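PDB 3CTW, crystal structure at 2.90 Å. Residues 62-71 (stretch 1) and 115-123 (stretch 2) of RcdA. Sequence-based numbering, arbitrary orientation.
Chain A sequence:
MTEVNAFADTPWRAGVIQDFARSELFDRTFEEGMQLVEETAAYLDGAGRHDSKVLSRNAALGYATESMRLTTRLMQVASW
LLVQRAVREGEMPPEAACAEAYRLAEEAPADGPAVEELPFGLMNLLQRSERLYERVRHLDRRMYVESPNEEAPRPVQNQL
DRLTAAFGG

Stretch 1 62-71: GYATESMRLT
Stretch 2, residues 115-123: VEELPFGLM

Contact between residues 62-71 and 115-123 of RcdA, two stretches of one chain that bury 367 Å² between them. Stretch 1 is helical throughout, with phi/psi near -70/-37, and belongs to a longer helix. Stretch 2 runs extended from Val115 to Leu118 (Glu116 -135/90, Glu117 -105/81, Leu118 -96/164), and Pro119 (-64/159) takes the N-cap position of a helix that starts at Phe120 and continues beyond Met123. Both stretches advance in the same sense: CA of Gly62 lies 6.6 Å from CA of Glu116, CA of Tyr63 6.4 Å from CA of Leu118, and CA of Ser67 7.6 Å from CA of Leu122.

The helical turns of stretch 1 are set by backbone hydrogen bonds: Glu66 N to Gly62 O (3.1 Å), Ser67 N to Tyr63 O (2.9 Å), Leu70 N to Glu66 O (3.2 Å) and Thr71 N to Ser67 O (3.1 Å); in stretch 2, Met123 N reaches Pro119 O at 3.0 Å. No hydrogen bond crosses the contact, which therefore rests largely on apolar packing.

Leu122 (chi1 t, chi2 m) is a knob seated among Tyr63, Glu66, Ser67 and Leu70. Leu122 CD2 lies 3.7 Å from Tyr63 CE1, 3.7 Å from Ser67 OG and 4.2 Å from Leu70 CD2, whereas Leu122 CD1 is 4.2 Å from Glu66 CB. Leu70 is t, p. Leu118 (m, t) covers the preceding turn: its CD2 sits 3.6 Å from Gly62 C and 3.5 Å from Tyr63 N, so this methyl packs on helix backbone, while its CD1 is 3.8 Å from Glu66 CG. Tyr63 (chi1 t, chi2 94°) has a CA-to-CB bond directed sideways, yet its ring end comes nearer to stretch 2. Pro119 CG meets the ring at its edge, near the ring plane, 3.8 Å from Tyr63 CD1; the proline ring is C-gamma endo.

Among the polar groups, Ser67 (chi1 m) donates from OG to Tyr63 O at 2.6 Å, turning its hydroxyl back onto its own helix and satisfying it there even as the same oxygen touches Leu122. Glu66 (m, m, chi3 56°) accepts Arg69 NE at OE1, 2.7 Å away with a nearly straight N-H...O angle of 179°, a salt bridge one turn along the helix; Arg69 is t, t, m with chi4 -88°. The other carboxylate oxygen, Glu66 OE2, approaches Glu116 OE1 (m, t, chi3 35°) at 3.7 Å, a close pair of like charges rather than an attraction.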

# COMPACT_ATOMS: atom_id res chain seq x y z
N GLY A 62 25.33 -0.62 7.56
CA GLY A 62 24.93 0.12 6.37
C GLY A 62 24.06 -0.75 5.49
O GLY A 62 23.10 -0.26 4.89
N TYR A 63 24.40 -2.03 5.41
CA TYR A 63 23.61 -3.00 4.65
C TYR A 63 22.25 -3.18 5.30
O TYR A 63 21.24 -3.32 4.61
CB TYR A 63 24.35 -4.34 4.58
CG TYR A 63 23.58 -5.47 3.92
CD1 TYR A 63 23.71 -5.75 2.56
CD2 TYR A 63 22.71 -6.25 4.67
CE1 TYR A 63 22.99 -6.78 1.97
CE2 TYR A 63 21.99 -7.28 4.09
CZ TYR A 63 22.14 -7.55 2.75
OH TYR A 63 21.41 -8.58 2.19
N ALA A 64 22.24 -3.17 6.63
CA ALA A 64 21.02 -3.36 7.41
C ALA A 64 19.99 -2.28 7.13
O ALA A 64 18.85 -2.59 6.80
CB ALA A 64 21.34 -3.43 8.90
N THR A 65 20.40 -1.02 7.23
CA THR A 65 19.48 0.10 7.05
C THR A 65 19.09 0.32 5.59
O THR A 65 17.97 0.72 5.31
CB THR A 65 20.03 1.41 7.66
OG1 THR A 65 21.30 1.70 7.08
CG2 THR A 65 20.18 1.28 9.18
N GLU A 66 20.01 0.02 4.68
CA GLU A 66 19.73 0.15 3.25
C GLU A 66 18.87 -0.97 2.69
O GLU A 66 18.22 -0.80 1.65
CB GLU A 66 21.03 0.27 2.45
CG GLU A 66 21.75 1.58 2.62
CD GLU A 66 21.06 2.69 1.84
OE1 GLU A 66 19.85 2.91 2.07
OE2 GLU A 66 21.71 3.34 0.99
N SER A 67 18.86 -2.11 3.38
CA SER A 67 17.95 -3.19 3.06
C SER A 67 16.53 -2.79 3.42
O SER A 67 15.59 -3.12 2.69
CB SER A 67 18.35 -4.47 3.80
OG SER A 67 19.60 -4.94 3.32
N MET A 68 16.38 -2.05 4.52
CA MET A 68 15.06 -1.59 4.98
C MET A 68 14.49 -0.58 4.01
O MET A 68 13.29 -0.62 3.69
CB MET A 68 15.14 -0.92 6.36
CG MET A 68 15.78 -1.72 7.48
SD MET A 68 14.92 -3.24 7.94
CE MET A 68 15.87 -3.68 9.40
N ARG A 69 15.35 0.31 3.53
CA ARG A 69 14.95 1.37 2.61
C ARG A 69 14.50 0.78 1.28
O ARG A 69 13.53 1.25 0.69
CB ARG A 69 16.08 2.37 2.39
CG ARG A 69 15.61 3.68 1.74
CD ARG A 69 16.76 4.55 1.24
NE ARG A 69 17.84 4.66 2.21
CZ ARG A 69 17.90 5.57 3.18
NH1 ARG A 69 16.94 6.48 3.32
NH2 ARG A 69 18.93 5.58 4.02
N LEU A 70 15.20 -0.26 0.85
CA LEU A 70 14.88 -0.96 -0.38
C LEU A 70 13.50 -1.64 -0.31
O LEU A 70 12.69 -1.49 -1.23
CB LEU A 70 15.98 -1.99 -0.65
CG LEU A 70 15.87 -2.86 -1.89
CD1 LEU A 70 15.97 -1.99 -3.12
CD2 LEU A 70 16.97 -3.93 -1.89
N THR A 71 13.23 -2.35 0.78
CA THR A 71 11.99 -3.11 0.92
C THR A 71 10.80 -2.19 1.16
O THR A 71 9.70 -2.46 0.67
CB THR A 71 12.05 -4.17 2.02
OG1 THR A 71 12.45 -3.54 3.24
CG2 THR A 71 13.05 -5.23 1.69
N VAL A 115 29.44 7.38 4.74
CA VAL A 115 30.23 6.39 3.98
C VAL A 115 29.47 5.08 3.69
O VAL A 115 29.02 4.40 4.61
CB VAL A 115 31.59 6.11 4.70
CG1 VAL A 115 31.38 5.65 6.15
CG2 VAL A 115 32.43 5.10 3.93
N GLU A 116 29.35 4.73 2.41
CA GLU A 116 28.57 3.56 2.00
C GLU A 116 29.25 2.68 0.95
O GLU A 116 29.09 2.88 -0.26
CB GLU A 116 27.18 3.99 1.51
CG GLU A 116 26.30 4.63 2.57
CD GLU A 116 25.31 5.61 1.96
OE1 GLU A 116 24.83 5.34 0.84
OE2 GLU A 116 25.03 6.65 2.61
N GLU A 117 30.02 1.69 1.42
CA GLU A 117 30.60 0.68 0.53
C GLU A 117 29.87 -0.66 0.64
O GLU A 117 30.31 -1.58 1.33
CB GLU A 117 32.11 0.51 0.76
CG GLU A 117 32.55 0.45 2.21
CD GLU A 117 34.05 0.64 2.36
OE1 GLU A 117 34.49 1.16 3.41
OE2 GLU A 117 34.78 0.28 1.42
N LEU A 118 28.74 -0.76 -0.06
CA LEU A 118 27.85 -1.91 0.02
C LEU A 118 28.12 -2.92 -1.09
O LEU A 118 28.79 -2.59 -2.07
CB LEU A 118 26.39 -1.45 -0.04
CG LEU A 118 25.94 -0.42 1.00
CD1 LEU A 118 24.59 0.11 0.61
CD2 LEU A 118 25.92 -1.04 2.39
N PRO A 119 27.60 -4.16 -0.94
CA PRO A 119 27.83 -5.23 -1.92
C PRO A 119 27.23 -4.93 -3.28
O PRO A 119 26.32 -4.12 -3.39
CB PRO A 119 27.11 -6.44 -1.31
CG PRO A 119 26.19 -5.89 -0.31
CD PRO A 119 26.83 -4.65 0.21
N PHE A 120 27.75 -5.61 -4.30
CA PHE A 120 27.35 -5.45 -5.70
C PHE A 120 25.84 -5.67 -5.91
O PHE A 120 25.18 -4.86 -6.57
CB PHE A 120 28.18 -6.43 -6.55
CG PHE A 120 27.81 -6.47 -8.01
CD1 PHE A 120 28.21 -5.46 -8.87
CD2 PHE A 120 27.12 -7.55 -8.53
CE1 PHE A 120 27.90 -5.51 -10.23
CE2 PHE A 120 26.80 -7.61 -9.89
CZ PHE A 120 27.19 -6.59 -10.74
N GLY A 121 25.31 -6.72 -5.29
CA GLY A 121 23.91 -7.12 -5.46
C GLY A 121 22.92 -6.15 -4.87
O GLY A 121 21.94 -5.79 -5.52
N LEU A 122 23.21 -5.69 -3.65
CA LEU A 122 22.35 -4.74 -2.94
C LEU A 122 22.41 -3.39 -3.64
O LEU A 122 21.38 -2.73 -3.80
CB LEU A 122 22.78 -4.60 -1.48
CG LEU A 122 21.84 -4.09 -0.37
CD1 LEU A 122 21.34 -2.65 -0.59
CD2 LEU A 122 20.66 -5.03 -0.24
N MET A 123 23.60 -3.00 -4.06
CA MET A 123 23.79 -1.73 -4.73
C MET A 123 23.00 -1.65 -6.03
O MET A 123 22.42 -0.61 -6.33
CB MET A 123 25.27 -1.47 -4.97
CG MET A 123 25.55 -0.03 -5.28
SD MET A 123 25.54 0.96 -3.77
CE MET A 123 27.18 0.60 -3.14